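PDB 3K11: putative glycosyl hydrolase from Bacteroides thetaiotaomicron VPI-5482, which probably acts as a hydrolase on glycosidic linkages, as a member of glycosyl hydrolase family 88, although its own substrate is not established. Local coordinates for residues 63-72 against 113-124; 195-204 against 247-255. All coordinates share one frame; numbering follows the deposited sequence. Where two conformers were deposited one is given.

Interaction 1. Residues 63-72 against 113-124; sequences YTAMGDEAQL and FLAEVAPHFKRV. With EDO (1,2-ethanediol), chain Q.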
# COMPACT_ATOMS: atom_id res chain seq x y z
N TYR A 63 -28.26 48.96 17.05
CA TYR A 63 -27.08 48.88 16.23
C TYR A 63 -26.55 50.23 15.80
O TYR A 63 -25.38 50.38 15.56
CB TYR A 63 -27.34 48.03 14.99
CG TYR A 63 -27.83 46.63 15.27
CD1 TYR A 63 -27.35 45.90 16.36
CD2 TYR A 63 -28.72 46.00 14.41
CE1 TYR A 63 -27.77 44.61 16.60
CE2 TYR A 63 -29.15 44.70 14.65
CZ TYR A 63 -28.67 44.01 15.76
OH TYR A 63 -29.07 42.73 16.04
N THR A 64 -27.42 51.23 15.71
CA THR A 64 -26.99 52.54 15.25
C THR A 64 -26.13 53.19 16.32
O THR A 64 -25.20 53.93 16.00
CB THR A 64 -28.17 53.42 14.84
OG1 THR A 64 -29.00 53.66 15.99
CG2 THR A 64 -29.00 52.72 13.72
N ALA A 65 -26.39 52.84 17.57
CA ALA A 65 -25.68 53.40 18.73
C ALA A 65 -24.44 52.65 19.20
O ALA A 65 -23.67 53.19 20.00
CB ALA A 65 -26.65 53.49 19.90
N MSE A 66 -24.24 51.42 18.77
CA MSE A 66 -23.14 50.64 19.32
C MSE A 66 -21.77 51.12 18.88
O MSE A 66 -21.62 51.86 17.91
CB MSE A 66 -23.32 49.18 18.96
CG MSE A 66 -23.08 48.90 17.51
SE MSE A 66 -23.64 47.15 17.08
CE MSE A 66 -24.93 46.95 18.29
N GLY A 67 -20.77 50.62 19.61
CA GLY A 67 -19.35 50.94 19.39
C GLY A 67 -18.49 49.71 19.34
O GLY A 67 -18.97 48.63 18.97
N ASP A 68 -17.21 49.86 19.71
CA ASP A 68 -16.24 48.76 19.58
C ASP A 68 -16.39 47.67 20.67
O ASP A 68 -15.63 46.73 20.70
CB ASP A 68 -14.79 49.28 19.46
CG ASP A 68 -14.32 50.07 20.69
OD1 ASP A 68 -14.82 49.82 21.81
OD2 ASP A 68 -13.44 50.95 20.53
N GLU A 69 -17.38 47.81 21.54
CA GLU A 69 -17.72 46.75 22.51
C GLU A 69 -18.55 45.65 21.85
O GLU A 69 -18.64 44.56 22.41
CB GLU A 69 -18.51 47.32 23.71
CG GLU A 69 -20.01 47.72 23.47
CD GLU A 69 -20.21 48.93 22.58
OE1 GLU A 69 -19.25 49.73 22.47
OE2 GLU A 69 -21.33 49.07 21.99
N ALA A 70 -19.19 45.93 20.71
CA ALA A 70 -20.12 44.98 20.08
C ALA A 70 -19.37 43.88 19.35
O ALA A 70 -18.35 44.14 18.68
CB ALA A 70 -21.05 45.72 19.12
N GLN A 71 -19.87 42.63 19.47
CA GLN A 71 -19.36 41.53 18.71
C GLN A 71 -20.50 40.56 18.43
O GLN A 71 -21.51 40.56 19.14
CB GLN A 71 -18.25 40.81 19.45
CG GLN A 71 -18.71 40.15 20.72
CD GLN A 71 -17.65 39.30 21.39
OE1 GLN A 71 -16.46 39.40 21.07
NE2 GLN A 71 -18.09 38.45 22.30
N LEU A 72 -20.32 39.70 17.46
CA LEU A 72 -21.26 38.61 17.25
C LEU A 72 -21.12 37.68 18.46
O LEU A 72 -20.00 37.40 18.91
CB LEU A 72 -20.93 37.87 15.96
CG LEU A 72 -20.95 38.67 14.65
CD1 LEU A 72 -20.68 37.78 13.49
CD2 LEU A 72 -22.31 39.41 14.52
N PHE A 113 -29.32 38.38 8.95
CA PHE A 113 -28.70 38.95 10.12
C PHE A 113 -27.36 39.56 9.72
O PHE A 113 -27.07 40.68 10.08
CB PHE A 113 -28.48 37.86 11.19
CG PHE A 113 -27.55 38.28 12.31
CD1 PHE A 113 -27.97 39.23 13.24
CD2 PHE A 113 -26.29 37.75 12.43
CE1 PHE A 113 -27.14 39.62 14.28
CE2 PHE A 113 -25.44 38.13 13.45
CZ PHE A 113 -25.87 39.07 14.38
N LEU A 114 -26.54 38.82 9.00
CA LEU A 114 -25.25 39.36 8.57
C LEU A 114 -25.44 40.59 7.67
O LEU A 114 -24.70 41.57 7.80
CB LEU A 114 -24.44 38.29 7.86
CG LEU A 114 -23.91 37.14 8.73
CD1 LEU A 114 -23.21 36.11 7.85
CD2 LEU A 114 -22.99 37.65 9.86
N ALA A 115 -26.41 40.53 6.76
CA ALA A 115 -26.73 41.70 5.87
C ALA A 115 -27.16 42.91 6.68
O ALA A 115 -26.81 44.07 6.36
CB ALA A 115 -27.83 41.32 4.85
N GLU A 116 -27.94 42.67 7.72
CA GLU A 116 -28.43 43.73 8.55
C GLU A 116 -27.30 44.38 9.33
O GLU A 116 -27.24 45.60 9.39
CB GLU A 116 -29.44 43.18 9.53
CG GLU A 116 -30.03 44.24 10.43
CD GLU A 116 -30.95 43.64 11.45
OE1 GLU A 116 -30.91 42.40 11.68
OE2 GLU A 116 -31.69 44.44 12.05
N VAL A 117 -26.45 43.57 9.97
CA VAL A 117 -25.47 44.15 10.90
C VAL A 117 -24.18 44.61 10.25
O VAL A 117 -23.52 45.51 10.77
CB VAL A 117 -25.17 43.19 12.12
CG1 VAL A 117 -26.47 42.88 12.89
CG2 VAL A 117 -24.42 41.95 11.70
N ALA A 118 -23.82 44.05 9.10
CA ALA A 118 -22.55 44.38 8.46
C ALA A 118 -22.29 45.89 8.31
O ALA A 118 -21.21 46.37 8.68
CB ALA A 118 -22.41 43.66 7.12
N PRO A 119 -23.26 46.62 7.79
CA PRO A 119 -23.09 48.08 7.65
C PRO A 119 -22.86 48.84 8.96
O PRO A 119 -22.18 49.88 8.97
CB PRO A 119 -24.42 48.54 7.04
CG PRO A 119 -25.03 47.35 6.47
CD PRO A 119 -24.55 46.16 7.24
N HIS A 120 -23.44 48.36 10.05
CA HIS A 120 -23.24 49.01 11.35
C HIS A 120 -21.84 48.74 11.85
O HIS A 120 -21.19 49.61 12.40
CB HIS A 120 -24.27 48.52 12.36
CG HIS A 120 -25.67 48.89 12.00
ND1 HIS A 120 -26.17 50.17 12.16
CD2 HIS A 120 -26.69 48.16 11.49
CE1 HIS A 120 -27.43 50.20 11.76
NE2 HIS A 120 -27.77 49.00 11.35
N PHE A 121 -21.38 47.51 11.72
CA PHE A 121 -20.02 47.22 12.12
C PHE A 121 -18.99 47.96 11.26
O PHE A 121 -17.93 48.33 11.74
CB PHE A 121 -19.78 45.72 12.06
CG PHE A 121 -20.33 44.96 13.25
CD1 PHE A 121 -19.63 44.92 14.43
CD2 PHE A 121 -21.51 44.24 13.15
CE1 PHE A 121 -20.09 44.16 15.51
CE2 PHE A 121 -21.99 43.47 14.22
CZ PHE A 121 -21.27 43.43 15.40
N LYS A 122 -19.28 48.14 9.97
CA LYS A 122 -18.46 48.96 9.10
C LYS A 122 -18.36 50.39 9.64
O LYS A 122 -17.27 50.96 9.67
CB LYS A 122 -19.05 48.98 7.69
CG LYS A 122 -18.15 49.68 6.68
CD LYS A 122 -18.70 49.53 5.27
CE LYS A 122 -17.89 50.40 4.28
NZ LYS A 122 -18.39 50.24 2.88
N ARG A 123 -19.48 50.95 10.07
CA ARG A 123 -19.49 52.29 10.66
C ARG A 123 -18.67 52.37 11.96
O ARG A 123 -18.06 53.38 12.25
CB ARG A 123 -20.93 52.73 10.92
CG ARG A 123 -21.08 54.17 11.37
CD ARG A 123 -22.41 54.43 12.00
NE ARG A 123 -22.57 53.67 13.23
CZ ARG A 123 -23.49 52.73 13.46
NH1 ARG A 123 -24.42 52.42 12.53
NH2 ARG A 123 -23.50 52.13 14.64
N VAL A 124 -18.73 51.32 12.77
CA VAL A 124 -17.90 51.25 13.97
C VAL A 124 -16.43 51.19 13.58
O VAL A 124 -15.59 51.89 14.17
CB VAL A 124 -18.22 50.01 14.84
CG1 VAL A 124 -17.17 49.86 15.94
CG2 VAL A 124 -19.63 50.11 15.38
C1 EDO Q . -13.11 44.31 19.29
O1 EDO Q . -14.09 45.31 18.97
C2 EDO Q . -11.78 44.98 19.58
O2 EDO Q . -11.13 45.22 18.34
O HOH W 1 -30.89 41.56 14.43
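Arg-123 NH2, in the conformer described, meets the carbonyl oxygen of Tyr-63 in a hydrogen bond of 2.7 Å that is nearly straight, with an N-H...O angle of 166°. The bond lies in the guanidinium plane and falls on a lone pair in the carbonyl plane. At the other terminal nitrogen, Arg-123 NH1 donates to His-120 ND1 over 2.9 Å, close to the planes of both groups, so two in-plane bonds fix the rotation of the guanidinium. The bend at its chi3 (65°) brings the end of the chain back to these partners. Thr-64 O lies over one guanidinium face, but its angle to NH2 is too poor for a bond. The His-120 ring, with ND1 accepting this bond, turns one face to Tyr-63: Tyr-63 CB sits above the ring centre, 3.5 Å from the centroid, in a CH-pi contact, while Thr-64 CG2 approaches His-120 CE1.

Farther out, the Tyr-63 ring takes Val-117 CG1 over one face, offset toward the rim, and Glu-116 OE2 at its edge, ring and carboxylate being almost perpendicular. A water bridges the Tyr-63 hydroxyl and Glu-116 OE1, to which it donates.

The other end of the contact is apolar. Leu-72 CD2 packs against Phe-113 CE2 at 3.5 Å and also reaches Phe-121 CE2. The selenium of Met-66 stands above the Phe-121 face, 4.9 Å from the centroid, a distant Met-aromatic contact, and Ala-70 O meets that ring at its edge. Val-124 directs CG1 against the backbone of Gly-67, where a type I turn leads into strand 70-72. Val-51 also covers Tyr-63, Met-66 and Ala-70. The contact seats a small three-stranded antiparallel sheet and its connecting loop on helix 101-128 of a mainly helical chain, consistent with the six-hairpin alpha/alpha fold of the family 88 clan.

Interaction 2. Residues 195-204 against 247-255; sequences QRNTLWLDDM and LYRHGWVES. With EDO (1,2-ethanediol), chain H.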
# COMPACT_ATOMS: atom_id res chain seq x y z
N GLN A 195 5.21 29.40 0.78
CA GLN A 195 6.27 29.72 -0.14
C GLN A 195 5.67 30.64 -1.21
O GLN A 195 4.44 30.71 -1.37
CB GLN A 195 6.80 28.47 -0.84
CG GLN A 195 7.42 27.40 0.08
CD GLN A 195 8.77 27.78 0.70
OE1 GLN A 195 9.42 28.75 0.26
NE2 GLN A 195 9.21 27.00 1.73
N ARG A 196 6.53 31.36 -1.90
CA ARG A 196 6.09 32.17 -3.04
C ARG A 196 5.39 31.30 -4.07
O ARG A 196 5.77 30.14 -4.29
CB ARG A 196 7.26 32.82 -3.75
CG ARG A 196 7.94 33.91 -2.97
CD ARG A 196 8.61 34.88 -3.91
NE ARG A 196 9.47 35.82 -3.20
CZ ARG A 196 10.79 35.74 -3.15
NH1 ARG A 196 11.48 34.79 -3.79
NH2 ARG A 196 11.46 36.65 -2.45
N ASN A 197 4.36 31.85 -4.70
CA ASN A 197 3.69 31.22 -5.82
C ASN A 197 3.38 29.75 -5.57
O ASN A 197 3.79 28.84 -6.31
CB ASN A 197 4.52 31.40 -7.12
CG ASN A 197 4.40 32.83 -7.65
OD1 ASN A 197 3.79 33.67 -7.04
ND2 ASN A 197 4.92 33.07 -8.82
N THR A 198 2.63 29.55 -4.49
CA THR A 198 2.14 28.22 -4.10
C THR A 198 0.68 28.06 -4.43
O THR A 198 -0.15 28.93 -4.14
CB THR A 198 2.33 28.02 -2.57
OG1 THR A 198 3.72 28.18 -2.24
CG2 THR A 198 1.88 26.66 -2.15
N LEU A 199 0.35 26.92 -5.04
CA LEU A 199 -1.01 26.53 -5.22
C LEU A 199 -1.40 25.59 -4.08
O LEU A 199 -0.67 24.67 -3.78
CB LEU A 199 -1.23 25.85 -6.55
CG LEU A 199 -0.98 26.63 -7.84
CD1 LEU A 199 -1.31 25.74 -9.09
CD2 LEU A 199 -1.78 27.99 -7.84
N TRP A 200 -2.57 25.85 -3.52
CA TRP A 200 -3.23 25.02 -2.51
C TRP A 200 -4.40 24.33 -3.15
O TRP A 200 -5.27 24.99 -3.73
CB TRP A 200 -3.76 25.90 -1.39
CG TRP A 200 -2.72 26.44 -0.48
CD1 TRP A 200 -1.65 27.24 -0.79
CD2 TRP A 200 -2.71 26.28 0.92
NE1 TRP A 200 -0.96 27.56 0.34
CE2 TRP A 200 -1.60 27.00 1.42
CE3 TRP A 200 -3.54 25.59 1.82
CZ2 TRP A 200 -1.30 27.08 2.79
CZ3 TRP A 200 -3.23 25.63 3.17
CH2 TRP A 200 -2.13 26.40 3.65
N LEU A 201 -4.46 23.02 -3.01
CA LEU A 201 -5.59 22.26 -3.56
C LEU A 201 -6.91 22.84 -3.03
O LEU A 201 -7.91 22.90 -3.76
CB LEU A 201 -5.45 20.78 -3.19
CG LEU A 201 -6.41 19.83 -3.84
CD1 LEU A 201 -6.35 19.92 -5.38
CD2 LEU A 201 -6.13 18.37 -3.32
N ASP A 202 -6.91 23.29 -1.77
CA ASP A 202 -8.12 23.83 -1.14
C ASP A 202 -8.70 24.96 -1.96
O ASP A 202 -9.93 25.13 -1.98
CB ASP A 202 -7.84 24.41 0.26
CG ASP A 202 -7.10 23.42 1.19
OD1 ASP A 202 -6.01 22.99 0.83
OD2 ASP A 202 -7.63 23.03 2.25
N ASP A 203 -7.86 25.69 -2.70
CA ASP A 203 -8.34 26.91 -3.38
C ASP A 203 -9.15 26.59 -4.62
O ASP A 203 -9.83 27.44 -5.13
CB ASP A 203 -7.22 27.86 -3.71
CG ASP A 203 -6.71 28.64 -2.51
OD1 ASP A 203 -7.48 28.81 -1.53
OD2 ASP A 203 -5.58 29.14 -2.58
N MSE A 204 -9.08 25.35 -5.13
CA MSE A 204 -10.03 24.94 -6.15
C MSE A 204 -11.45 25.21 -5.62
O MSE A 204 -12.30 25.77 -6.31
CB MSE A 204 -9.86 23.47 -6.51
CG MSE A 204 -8.58 23.22 -7.30
SE MSE A 204 -8.41 21.42 -7.92
CE MSE A 204 -9.60 21.55 -9.42
N LEU A 247 -5.44 10.90 -8.01
CA LEU A 247 -5.56 11.71 -6.81
C LEU A 247 -4.86 13.04 -7.06
O LEU A 247 -4.07 13.17 -8.01
CB LEU A 247 -4.88 10.99 -5.61
CG LEU A 247 -5.36 9.61 -5.20
CD1 LEU A 247 -4.44 9.11 -4.04
CD2 LEU A 247 -6.84 9.65 -4.81
N TYR A 248 -5.13 14.00 -6.19
CA TYR A 248 -4.48 15.29 -6.22
C TYR A 248 -3.49 15.45 -5.09
O TYR A 248 -3.71 14.98 -3.98
CB TYR A 248 -5.52 16.36 -6.03
CG TYR A 248 -6.37 16.69 -7.25
CD1 TYR A 248 -7.56 16.02 -7.48
CD2 TYR A 248 -6.00 17.68 -8.14
CE1 TYR A 248 -8.36 16.33 -8.53
CE2 TYR A 248 -6.80 17.98 -9.22
CZ TYR A 248 -7.98 17.32 -9.40
OH TYR A 248 -8.76 17.65 -10.48
N ARG A 249 -2.39 16.14 -5.40
CA ARG A 249 -1.48 16.60 -4.35
C ARG A 249 -2.09 17.81 -3.59
O ARG A 249 -2.78 18.63 -4.18
CB ARG A 249 -0.11 16.94 -4.91
CG ARG A 249 -0.07 17.70 -6.14
CD ARG A 249 1.36 18.10 -6.56
NE ARG A 249 2.15 17.00 -7.07
CZ ARG A 249 2.06 16.41 -8.25
NH1 ARG A 249 1.15 16.69 -9.14
NH2 ARG A 249 2.88 15.44 -8.52
N HIS A 250 -1.82 17.92 -2.30
CA HIS A 250 -2.31 19.07 -1.52
C HIS A 250 -1.67 20.39 -1.94
O HIS A 250 -2.31 21.43 -1.94
CB HIS A 250 -2.08 18.86 -0.02
CG HIS A 250 -2.69 19.90 0.85
ND1 HIS A 250 -2.21 20.21 2.11
CD2 HIS A 250 -3.75 20.72 0.63
CE1 HIS A 250 -2.97 21.16 2.64
NE2 HIS A 250 -3.91 21.50 1.76
N GLY A 251 -0.39 20.33 -2.31
CA GLY A 251 0.32 21.55 -2.64
C GLY A 251 1.23 21.47 -3.83
O GLY A 251 1.69 20.39 -4.26
N TRP A 252 1.54 22.64 -4.34
CA TRP A 252 2.41 22.78 -5.53
C TRP A 252 3.10 24.12 -5.45
O TRP A 252 2.46 25.15 -5.55
CB TRP A 252 1.56 22.73 -6.80
CG TRP A 252 2.32 22.70 -8.09
CD1 TRP A 252 2.75 21.59 -8.78
CD2 TRP A 252 2.67 23.85 -8.90
NE1 TRP A 252 3.38 21.98 -9.93
CE2 TRP A 252 3.32 23.35 -10.04
CE3 TRP A 252 2.48 25.23 -8.77
CZ2 TRP A 252 3.78 24.19 -11.05
CZ3 TRP A 252 2.92 26.05 -9.78
CH2 TRP A 252 3.59 25.53 -10.88
N VAL A 253 4.42 24.09 -5.31
CA VAL A 253 5.24 25.31 -5.25
C VAL A 253 5.92 25.51 -6.59
O VAL A 253 6.68 24.67 -7.07
CB VAL A 253 6.30 25.23 -4.11
CG1 VAL A 253 7.20 26.49 -4.11
CG2 VAL A 253 5.54 25.08 -2.73
N GLU A 254 5.69 26.66 -7.18
CA GLU A 254 6.12 26.87 -8.57
C GLU A 254 7.61 26.71 -8.76
O GLU A 254 8.02 26.13 -9.75
CB GLU A 254 5.68 28.23 -9.04
CG GLU A 254 5.98 28.57 -10.52
CD GLU A 254 5.51 29.98 -10.81
OE1 GLU A 254 6.18 30.94 -10.33
OE2 GLU A 254 4.47 30.12 -11.50
N SER A 255 8.41 27.19 -7.82
CA SER A 255 9.86 27.11 -7.98
C SER A 255 10.47 25.73 -7.83
O SER A 255 11.62 25.49 -8.26
CB SER A 255 10.57 28.02 -7.00
OG SER A 255 10.48 27.56 -5.65
C1 EDO H . 3.92 11.39 -7.95
O1 EDO H . 4.13 11.97 -9.26
C2 EDO H . 3.80 12.45 -6.87
O2 EDO H . 4.71 13.55 -6.97
O HOH W 2 7.68 29.42 -6.06
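His-250 reaches across to Asp-202 from a backbone that is itself bonded to the facing segment, its carbonyl oxygen accepting from Leu-201 N at 2.9 Å. CB leaves the main chain heading away from residues 195-204, but CG is anti to the backbone N (chi1 -173°), and the ring turns back toward them. CD2 then passes the CB of Leu-201 near the ring plane. At the tip, NE2 donates to Asp-202 OD1 over 2.7 Å; the acceptor lies in the imidazole plane and uses its syn lone pair, although the bond is bent to 136°. On the other side of the ring, ND1 is bonded to the hydroxyl of Tyr-387, so both nitrogens are engaged and the ring is fixed in rotation. NE2 also approaches Trp-200 CE3, the two rings standing steeply to each other without stacking.

This pair sits where strand 198-200 runs into helix 202-217, beside its antiparallel neighbour in a three-stranded sheet. Leu-199 and Trp-252 form the hydrogen-bonded pair, with Leu-199 N giving the shorter bond, 2.8 Å to Trp-252 O. On their face of the sheet, Leu-199 CD1 rests on Trp-252 CE3, and the indole of Trp-252 also stacks with the ring of His-259. Thr-198 and Val-253, a non-hydrogen-bonded pair, bring Thr-198 OG1 and Val-253 CG2 together on the other face. A G1 beta bulge places both Asn-197 and Thr-198 opposite Arg-191.

Near the helix, Leu-201 CD2 presses on Tyr-248 CB at 3.4 Å, and the selenium of Met-204 meets the tyrosine ring obliquely, 4.6 Å from its centroid. At the far end Asn-197 ND2 gives Glu-254 OE1 a straight bond of 2.9 Å, reaching it from above the carboxylate plane, while Asn-197 OD1 accepts a hydrogen bond from the hydroxyl of Tyr-182.

Interactions 1 and 2 follow one another along the chain and share no element; their centres are 37 Å apart and their nearest atoms about 20 Å. Interaction 1 lies toward the periphery, a loop and short strand laid on a helix, whereas 195-204 against 247-255 is the more deeply buried and pairs strand with strand. The difference shows in the bonding: one clear direct hydrogen bond, from Arg-123, and a water bridge accompany aromatic and aliphatic packing in 63-72 against 113-124, while interaction 2 combines repeated backbone bonds with two between side chains. A selenomethionine-aromatic contact occurs in both. Interaction 2 alone also reaches a second subunit, through Gln-195 and Arg-196.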